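Local coordinates for tudor and KH domain-containing protein homolog (Bombyx mori, PDB 5VQH), which takes part in primary piRNA biogenesis, its extended Tudor domain recognising symmetrically dimethylated arginines of the Piwi proteins Siwi and Ago3 to help silence transposons, at residues S34-L48 and R136-G148. Numbering follows the deposited sequence.
Sequences SRFWVQFVGPQVAQL and RLRFQAMECFLAG
Gln44 of the first helical turn meets Arg138 and Gln140 because its CG stands opposite the carbonyl carbon (chi1 -77°) and the chain runs out straight, while Arg138 bends at chi3 (63°) to turn the NE/NH2 edge of its guanidinium to Gln44. The result illustrates how one amide oxygen can join a helix to a loop. Arg138 grips Gln44 OE1 side-on, with NE at 3.0 Å in the carbonyl plane on a lone pair and NH2 tilted from that plane. Gln140 adds a third donor, NE2, 2.9 Å from Gln44 OE1, the two amide planes nearly perpendicular (78°); the same NE2 reaches Arg138 O, which helps to set the turn of its amide. Shortening Gln44 to an alanine would probably leave the Arg138 guanidinium and the Gln140 amide without their shared acceptor, and Leu137 CD1 without the CG it touches at 3.6 Å. Beyond a water that accepts from Phe40 N and lies 2.8 Å from Gln140 OE1, the segments zip into an antiparallel ladder. Phe36 and Val38 exchange paired backbone bonds with Cys144 and Met142, and Cys144 CB sits over the Phe36 ring face. On the other face of the sheet, Glu143 CG lies 3.5 Å from Trp37 NE1, and Glu143 OE2 makes a salt bridge to Arg35 NH1 (3.4 Å). Gln39, its side chain about 7 Å from the bound dimethylarginine, hydrogen-bonds through NE2 to Asp115 O. Strands 23-30 and 207-217 flank the pair in a mixed sheet, probably the staphylococcal-nuclease-like part of this extended Tudor domain, and helix 43-59 leads from it toward the separate five-stranded Tudor sheet.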
ATOM      1  N   SER A  34      12.166   1.060  -3.634  1.00 33.99           N
ATOM      2  CA  SER A  34      12.102   2.451  -3.269  1.00 35.17           C
ATOM      3  C   SER A  34      10.707   2.882  -2.811  1.00 32.36           C
ATOM      4  O   SER A  34      10.551   3.987  -2.377  1.00 30.50           O
ATOM      5  CB  SER A  34      12.589   3.303  -4.447  1.00 38.00           C
ATOM      6  OG  SER A  34      13.974   3.041  -4.689  1.00 43.24           O
ATOM      7  N   ARG A  35       9.712   2.011  -2.913  1.00 32.83           N
ATOM      8  CA  ARG A  35       8.332   2.389  -2.717  1.00 33.23           C
ATOM      9  C   ARG A  35       7.473   1.161  -2.510  1.00 31.69           C
ATOM     10  O   ARG A  35       7.046   0.503  -3.482  1.00 31.36           O
ATOM     11  CB  ARG A  35       7.811   3.161  -3.923  1.00 38.34           C
ATOM     12  CG  ARG A  35       6.554   3.999  -3.694  1.00 47.07           C
ATOM     13  CD  ARG A  35       6.260   4.824  -4.941  1.00 58.36           C
ATOM     14  NE  ARG A  35       4.831   5.004  -5.204  1.00 70.50           N
ATOM     15  CZ  ARG A  35       4.086   5.994  -4.702  1.00 86.56           C
ATOM     16  NH1 ARG A  35       4.618   6.899  -3.871  1.00 92.24           N
ATOM     17  NH2 ARG A  35       2.791   6.076  -5.021  1.00 86.21           N
ATOM     18  N   PHE A  36       7.210   0.862  -1.237  1.00 27.94           N
ATOM     19  CA  PHE A  36       6.319  -0.226  -0.872  1.00 26.75           C
ATOM     20  C   PHE A  36       5.495   0.125   0.354  1.00 26.57           C
ATOM     21  O   PHE A  36       5.679   1.180   0.933  1.00 27.72           O
ATOM     22  CB  PHE A  36       7.098  -1.531  -0.709  1.00 26.15           C
ATOM     23  CG  PHE A  36       8.139  -1.487   0.318  1.00 25.04           C
ATOM     24  CD1 PHE A  36       7.883  -1.991   1.576  1.00 25.56           C
ATOM     25  CD2 PHE A  36       9.398  -0.977   0.023  1.00 26.71           C
ATOM     26  CE1 PHE A  36       8.857  -1.964   2.557  1.00 26.74           C
ATOM     27  CE2 PHE A  36      10.390  -0.915   1.002  1.00 26.97           C
ATOM     28  CZ  PHE A  36      10.108  -1.416   2.282  1.00 28.55           C
ATOM     29  N   TRP A  37       4.562  -0.750   0.702  1.00 24.57           N
ATOM     30  CA  TRP A  37       3.602  -0.524   1.750  1.00 24.37           C
ATOM     31  C   TRP A  37       3.632  -1.658   2.791  1.00 24.01           C
ATOM     32  O   TRP A  37       3.685  -2.829   2.464  1.00 24.69           O
ATOM     33  CB  TRP A  37       2.207  -0.311   1.112  1.00 25.81           C
ATOM     34  CG  TRP A  37       2.154   1.042   0.326  1.00 26.14           C
ATOM     35  CD1 TRP A  37       1.805   2.271   0.827  1.00 26.75           C
ATOM     36  CD2 TRP A  37       2.482   1.265  -1.039  1.00 25.46           C
ATOM     37  NE1 TRP A  37       1.915   3.224  -0.142  1.00 25.90           N
ATOM     38  CE2 TRP A  37       2.330   2.629  -1.290  1.00 26.20           C
ATOM     39  CE3 TRP A  37       2.873   0.439  -2.082  1.00 27.07           C
ATOM     40  CZ2 TRP A  37       2.568   3.177  -2.531  1.00 29.86           C
ATOM     41  CZ3 TRP A  37       3.124   0.981  -3.301  1.00 26.60           C
ATOM     42  CH2 TRP A  37       2.958   2.322  -3.535  1.00 28.59           C
ATOM     43  N   VAL A  38       3.655  -1.311   4.067  1.00 24.51           N
ATOM     44  CA  VAL A  38       3.545  -2.327   5.106  1.00 25.15           C
ATOM     45  C   VAL A  38       2.303  -2.110   5.954  1.00 24.91           C
ATOM     46  O   VAL A  38       1.766  -1.011   5.998  1.00 23.60           O
ATOM     47  CB  VAL A  38       4.794  -2.411   5.999  1.00 25.27           C
ATOM     48  CG1 VAL A  38       6.034  -2.468   5.147  1.00 27.31           C
ATOM     49  CG2 VAL A  38       4.924  -1.209   6.891  1.00 26.66           C
ATOM     50  N   GLN A  39       1.846  -3.197   6.569  1.00 26.93           N
ATOM     51  CA  GLN A  39       0.810  -3.200   7.585  1.00 27.75           C
ATOM     52  C   GLN A  39       1.443  -3.704   8.867  1.00 28.20           C
ATOM     53  O   GLN A  39       2.299  -4.581   8.837  1.00 29.32           O
ATOM     54  CB  GLN A  39      -0.306  -4.141   7.204  1.00 28.89           C
ATOM     55  CG  GLN A  39      -0.928  -3.849   5.860  1.00 30.07           C
ATOM     56  CD  GLN A  39      -1.624  -5.054   5.303  1.00 31.49           C
ATOM     57  OE1 GLN A  39      -1.137  -6.185   5.424  1.00 33.60           O
ATOM     58  NE2 GLN A  39      -2.755  -4.830   4.684  1.00 32.95           N
ATOM     59  N   PHE A  40       1.052  -3.126   9.988  1.00 30.92           N
ATOM     60  CA  PHE A  40       1.640  -3.462  11.293  1.00 32.15           C
ATOM     61  C   PHE A  40       0.933  -4.705  11.778  1.00 30.56           C
ATOM     62  O   PHE A  40      -0.288  -4.842  11.612  1.00 30.60           O
ATOM     63  CB  PHE A  40       1.471  -2.304  12.264  1.00 34.16           C
ATOM     64  CG  PHE A  40       2.420  -1.155  12.014  1.00 37.51           C
ATOM     65  CD1 PHE A  40       3.022  -0.965  10.791  1.00 42.04           C
ATOM     66  CD2 PHE A  40       2.700  -0.264  13.001  1.00 41.61           C
ATOM     67  CE1 PHE A  40       3.889   0.087  10.576  1.00 39.42           C
ATOM     68  CE2 PHE A  40       3.573   0.795  12.793  1.00 41.87           C
ATOM     69  CZ  PHE A  40       4.162   0.968  11.583  1.00 38.79           C
ATOM     70  N   VAL A  41       1.717  -5.643  12.291  1.00 29.55           N
ATOM     71  CA  VAL A  41       1.185  -6.884  12.797  1.00 28.62           C
ATOM     72  C   VAL A  41       0.567  -6.564  14.107  1.00 28.53           C
ATOM     73  O   VAL A  41       1.190  -5.909  14.952  1.00 28.24           O
ATOM     74  CB  VAL A  41       2.272  -7.909  13.059  1.00 33.16           C
ATOM     75  CG1 VAL A  41       1.667  -9.133  13.703  1.00 33.86           C
ATOM     76  CG2 VAL A  41       2.948  -8.321  11.753  1.00 37.07           C
ATOM     77  N   GLY A  42      -0.664  -7.013  14.290  1.00 29.12           N
ATOM     78  CA  GLY A  42      -1.394  -6.672  15.489  1.00 29.37           C
ATOM     79  C   GLY A  42      -2.873  -6.711  15.284  1.00 29.54           C
ATOM     80  O   GLY A  42      -3.329  -7.164  14.235  1.00 32.09           O
ATOM     81  N   PRO A  43      -3.635  -6.236  16.290  1.00 29.64           N
ATOM     82  CA  PRO A  43      -5.074  -6.484  16.319  1.00 30.18           C
ATOM     83  C   PRO A  43      -5.889  -5.791  15.220  1.00 31.84           C
ATOM     84  O   PRO A  43      -7.006  -6.256  14.916  1.00 32.23           O
ATOM     85  CB  PRO A  43      -5.490  -6.027  17.728  1.00 27.51           C
ATOM     86  CG  PRO A  43      -4.468  -5.035  18.109  1.00 28.28           C
ATOM     87  CD  PRO A  43      -3.191  -5.543  17.517  1.00 28.17           C
ATOM     88  N   GLN A  44      -5.348  -4.735  14.606  1.00 31.30           N
ATOM     89  CA  GLN A  44      -6.056  -4.096  13.497  1.00 32.11           C
ATOM     90  C   GLN A  44      -6.060  -4.945  12.209  1.00 33.86           C
ATOM     91  O   GLN A  44      -6.838  -4.697  11.300  1.00 34.19           O
ATOM     92  CB  GLN A  44      -5.513  -2.708  13.232  1.00 34.95           C
ATOM     93  CG  GLN A  44      -6.003  -1.694  14.252  1.00 36.72           C
ATOM     94  CD  GLN A  44      -5.387  -0.323  14.109  1.00 39.98           C
ATOM     95  OE1 GLN A  44      -4.691  -0.032  13.137  1.00 40.47           O
ATOM     96  NE2 GLN A  44      -5.631   0.537  15.103  1.00 40.97           N
ATOM     97  N   VAL A  45      -5.234  -5.976  12.132  1.00 33.79           N
ATOM     98  CA  VAL A  45      -5.251  -6.818  10.966  1.00 33.03           C
ATOM     99  C   VAL A  45      -6.556  -7.590  10.942  1.00 34.57           C
ATOM    100  O   VAL A  45      -7.206  -7.695   9.916  1.00 38.06           O
ATOM    101  CB  VAL A  45      -4.036  -7.750  10.936  1.00 35.77           C
ATOM    102  CG1 VAL A  45      -4.153  -8.764   9.803  1.00 36.00           C
ATOM    103  CG2 VAL A  45      -2.743  -6.933  10.769  1.00 37.77           C
ATOM    104  N   ALA A  46      -6.953  -8.124  12.085  1.00 36.10           N
ATOM    105  CA  ALA A  46      -8.177  -8.907  12.183  1.00 33.90           C
ATOM    106  C   ALA A  46      -9.377  -7.969  12.062  1.00 32.53           C
ATOM    107  O   ALA A  46     -10.406  -8.339  11.520  1.00 33.81           O
ATOM    108  CB  ALA A  46      -8.205  -9.657  13.502  1.00 33.75           C
ATOM    109  N   GLN A  47      -9.242  -6.748  12.565  1.00 32.03           N
ATOM    110  CA  GLN A  47     -10.258  -5.742  12.346  1.00 32.48           C
ATOM    111  C   GLN A  47     -10.421  -5.451  10.841  1.00 33.26           C
ATOM    112  O   GLN A  47     -11.550  -5.325  10.348  1.00 33.98           O
ATOM    113  CB  GLN A  47      -9.949  -4.489  13.127  1.00 34.24           C
ATOM    114  CG  GLN A  47     -10.155  -4.619  14.621  1.00 36.76           C
ATOM    115  CD  GLN A  47      -9.908  -3.295  15.322  1.00 42.24           C
ATOM    116  OE1 GLN A  47      -8.809  -2.750  15.281  1.00 49.47           O
ATOM    117  NE2 GLN A  47     -10.925  -2.763  15.952  1.00 47.36           N
ATOM    118  N   LEU A  48      -9.296  -5.402  10.122  1.00 31.92           N
ATOM    119  CA  LEU A  48      -9.286  -5.245   8.670  1.00 29.59           C
ATOM    120  C   LEU A  48      -9.974  -6.373   7.994  1.00 30.85           C
ATOM    121  O   LEU A  48     -10.892  -6.135   7.221  1.00 29.23           O
ATOM    122  CB  LEU A  48      -7.861  -5.118   8.117  1.00 29.28           C
ATOM    123  CG  LEU A  48      -7.696  -4.988   6.594  1.00 27.57           C
ATOM    124  CD1 LEU A  48      -8.426  -3.779   6.005  1.00 26.34           C
ATOM    125  CD2 LEU A  48      -6.224  -4.904   6.246  1.00 27.87           C
ATOM    126  N   ARG A 136     -13.829   4.326  10.266  1.00 36.02           N
ATOM    127  CA  ARG A 136     -13.336   4.295  11.613  1.00 41.47           C
ATOM    128  C   ARG A 136     -11.957   3.677  11.711  1.00 34.65           C
ATOM    129  O   ARG A 136     -11.082   4.251  12.308  1.00 31.59           O
ATOM    130  CB  ARG A 136     -14.274   3.520  12.521  1.00 51.65           C
ATOM    131  CG  ARG A 136     -15.542   4.263  12.888  1.00 61.44           C
ATOM    132  CD  ARG A 136     -16.435   3.328  13.689  1.00 71.93           C
ATOM    133  NE  ARG A 136     -17.801   3.828  13.825  1.00 79.26           N
ATOM    134  CZ  ARG A 136     -18.849   3.074  14.156  1.00 85.06           C
ATOM    135  NH1 ARG A 136     -18.709   1.765  14.378  1.00 83.92           N
ATOM    136  NH2 ARG A 136     -20.056   3.629  14.254  1.00 88.80           N
ATOM    137  N   LEU A 137     -11.772   2.498  11.144  1.00 30.36           N
ATOM    138  CA  LEU A 137     -10.488   1.851  11.266  1.00 30.26           C
ATOM    139  C   LEU A 137      -9.396   2.599  10.479  1.00 28.97           C
ATOM    140  O   LEU A 137      -9.586   3.033   9.348  1.00 28.15           O
ATOM    141  CB  LEU A 137     -10.600   0.404  10.834  1.00 33.29           C
ATOM    142  CG  LEU A 137      -9.281  -0.361  10.735  1.00 35.16           C
ATOM    143  CD1 LEU A 137      -8.752  -0.602  12.125  1.00 36.87           C
ATOM    144  CD2 LEU A 137      -9.471  -1.683  10.007  1.00 36.11           C
ATOM    145  N   ARG A 138      -8.250   2.757  11.110  1.00 28.12           N
ATOM    146  CA  ARG A 138      -7.137   3.515  10.541  1.00 30.86           C
ATOM    147  C   ARG A 138      -6.773   2.921   9.182  1.00 29.39           C
ATOM    148  O   ARG A 138      -6.936   1.714   8.939  1.00 29.04           O
ATOM    149  CB  ARG A 138      -5.938   3.477  11.528  1.00 31.56           C
ATOM    150  CG  ARG A 138      -4.637   4.091  11.031  1.00 34.08           C
ATOM    151  CD  ARG A 138      -3.526   3.904  12.064  1.00 35.76           C
ATOM    152  NE  ARG A 138      -3.233   2.477  12.290  1.00 34.96           N
ATOM    153  CZ  ARG A 138      -2.258   1.818  11.683  1.00 35.89           C
ATOM    154  NH1 ARG A 138      -1.467   2.444  10.804  1.00 40.11           N
ATOM    155  NH2 ARG A 138      -2.074   0.533  11.939  1.00 35.73           N
ATOM    156  N   PHE A 139      -6.293   3.755   8.277  1.00 28.15           N
ATOM    157  CA  PHE A 139      -5.870   3.214   6.982  1.00 28.62           C
ATOM    158  C   PHE A 139      -4.586   2.399   7.179  1.00 28.79           C
ATOM    159  O   PHE A 139      -3.588   2.916   7.653  1.00 32.40           O
ATOM    160  CB  PHE A 139      -5.690   4.331   5.963  1.00 27.19           C
ATOM    161  CG  PHE A 139      -6.973   5.053   5.620  1.00 26.26           C
ATOM    162  CD1 PHE A 139      -8.159   4.360   5.450  1.00 24.96           C
ATOM    163  CD2 PHE A 139      -6.977   6.426   5.431  1.00 25.47           C
ATOM    164  CE1 PHE A 139      -9.319   5.027   5.130  1.00 25.62           C
ATOM    165  CE2 PHE A 139      -8.134   7.107   5.089  1.00 26.19           C
ATOM    166  CZ  PHE A 139      -9.315   6.403   4.935  1.00 26.44           C
ATOM    167  N   GLN A 140      -4.647   1.122   6.850  1.00 27.31           N
ATOM    168  CA  GLN A 140      -3.627   0.157   7.272  1.00 27.00           C
ATOM    169  C   GLN A 140      -2.299   0.196   6.546  1.00 29.07           C
ATOM    170  O   GLN A 140      -1.306  -0.301   7.116  1.00 29.70           O
ATOM    171  CB  GLN A 140      -4.162  -1.272   7.176  1.00 24.70           C
ATOM    172  CG  GLN A 140      -5.168  -1.663   8.238  1.00 24.83           C
ATOM    173  CD  GLN A 140      -4.619  -1.480   9.627  1.00 25.08           C
ATOM    174  OE1 GLN A 140      -3.732  -2.201  10.062  1.00 31.06           O
ATOM    175  NE2 GLN A 140      -5.090  -0.470  10.304  1.00 26.09           N
ATOM    176  N   ALA A 141      -2.241   0.788   5.343  1.00 28.47           N
ATOM    177  CA  ALA A 141      -0.993   0.753   4.519  1.00 28.68           C
ATOM    178  C   ALA A 141      -0.074   1.923   4.787  1.00 28.45           C
ATOM    179  O   ALA A 141      -0.523   3.021   4.634  1.00 29.85           O
ATOM    180  CB  ALA A 141      -1.331   0.711   3.036  1.00 28.25           C
ATOM    181  N   MET A 142       1.174   1.676   5.211  1.00 29.67           N
ATOM    182  CA  MET A 142       2.173   2.718   5.451  0.50 30.45           C
ATOM    183  C   MET A 142       3.236   2.668   4.340  1.00 31.71           C
ATOM    184  O   MET A 142       3.898   1.650   4.163  1.00 33.76           O
ATOM    185  CB  MET A 142       2.849   2.506   6.818  0.50 31.80           C
ATOM    186  CG  MET A 142       1.913   2.156   7.987  0.50 32.44           C
ATOM    187  SD  MET A 142       0.433   3.182   7.986  0.50 33.92           S
ATOM    188  CE  MET A 142       1.195   4.809   8.027  0.50 32.16           C
ATOM    189  N   GLU A 143       3.405   3.745   3.589  1.00 30.63           N
ATOM    190  CA  GLU A 143       4.463   3.775   2.577  1.00 31.73           C
ATOM    191  C   GLU A 143       5.878   3.643   3.187  1.00 27.88           C
ATOM    192  O   GLU A 143       6.181   4.268   4.166  1.00 26.68           O
ATOM    193  CB  GLU A 143       4.380   5.067   1.781  1.00 33.06           C
ATOM    194  CG  GLU A 143       4.946   4.946   0.379  1.00 37.28           C
ATOM    195  CD  GLU A 143       5.096   6.297  -0.270  1.00 40.13           C
ATOM    196  OE1 GLU A 143       4.148   7.081  -0.182  1.00 46.70           O
ATOM    197  OE2 GLU A 143       6.155   6.586  -0.848  1.00 46.74           O
ATOM    198  N   CYS A 144       6.748   2.850   2.587  1.00 26.89           N
ATOM    199  CA  CYS A 144       8.136   2.812   3.007  1.00 27.37           C
ATOM    200  C   CYS A 144       9.100   2.745   1.822  1.00 28.43           C
ATOM    201  O   CYS A 144       8.719   2.633   0.667  1.00 25.80           O
ATOM    202  CB  CYS A 144       8.390   1.588   3.867  1.00 29.95           C
ATOM    203  SG  CYS A 144       7.300   1.307   5.280  1.00 29.24           S
ATOM    204  N   PHE A 145      10.381   2.825   2.139  1.00 29.69           N
ATOM    205  CA  PHE A 145      11.413   2.482   1.186  1.00 29.02           C
ATOM    206  C   PHE A 145      12.498   1.767   1.945  1.00 27.54           C
ATOM    207  O   PHE A 145      12.525   1.816   3.155  1.00 23.90           O
ATOM    208  CB  PHE A 145      11.936   3.732   0.470  1.00 29.22           C
ATOM    209  CG  PHE A 145      12.743   4.637   1.327  1.00 29.59           C
ATOM    210  CD1 PHE A 145      14.123   4.520   1.369  1.00 31.12           C
ATOM    211  CD2 PHE A 145      12.140   5.611   2.084  1.00 28.68           C
ATOM    212  CE1 PHE A 145      14.882   5.360   2.171  1.00 29.88           C
ATOM    213  CE2 PHE A 145      12.891   6.441   2.897  1.00 28.49           C
ATOM    214  CZ  PHE A 145      14.259   6.324   2.939  1.00 28.36           C
ATOM    215  N   LEU A 146      13.373   1.088   1.221  1.00 29.35           N
ATOM    216  CA  LEU A 146      14.324   0.176   1.840  1.00 28.79           C
ATOM    217  C   LEU A 146      15.565   0.969   2.074  1.00 28.07           C
ATOM    218  O   LEU A 146      16.022   1.630   1.185  1.00 31.30           O
ATOM    219  CB  LEU A 146      14.611  -1.004   0.926  1.00 29.29           C
ATOM    220  CG  LEU A 146      15.070  -2.237   1.699  1.00 33.25           C
ATOM    221  CD1 LEU A 146      13.910  -2.944   2.381  1.00 33.64           C
ATOM    222  CD2 LEU A 146      15.773  -3.215   0.780  1.00 35.93           C
ATOM    223  N   ALA A 147      16.114   0.916   3.269  1.00 29.77           N
ATOM    224  CA  ALA A 147      17.258   1.726   3.570  1.00 33.27           C
ATOM    225  C   ALA A 147      18.518   1.044   3.138  1.00 35.71           C
ATOM    226  O   ALA A 147      18.601  -0.177   3.066  1.00 37.14           O
ATOM    227  CB  ALA A 147      17.314   2.056   5.048  1.00 35.12           C
ATOM    228  N   GLY A 148      19.496   1.857   2.811  1.00 40.83           N
ATOM    229  CA  GLY A 148      20.843   1.365   2.622  1.00 48.35           C
ATOM    230  C   GLY A 148      21.120   0.723   1.280  1.00 52.74           C
ATOM    231  O   GLY A 148      22.189   0.142   1.098  1.00 65.51           O
TER
HETATM  232  O   HOH W   1       8.897   5.680  -0.884  1.00 30.71           O
HETATM  233  O   HOH W   2      -1.236  -1.046   9.501  1.00 34.85           O
HETATM  234  O   HOH W   3      -1.983  -3.043  12.234  1.00 37.41           O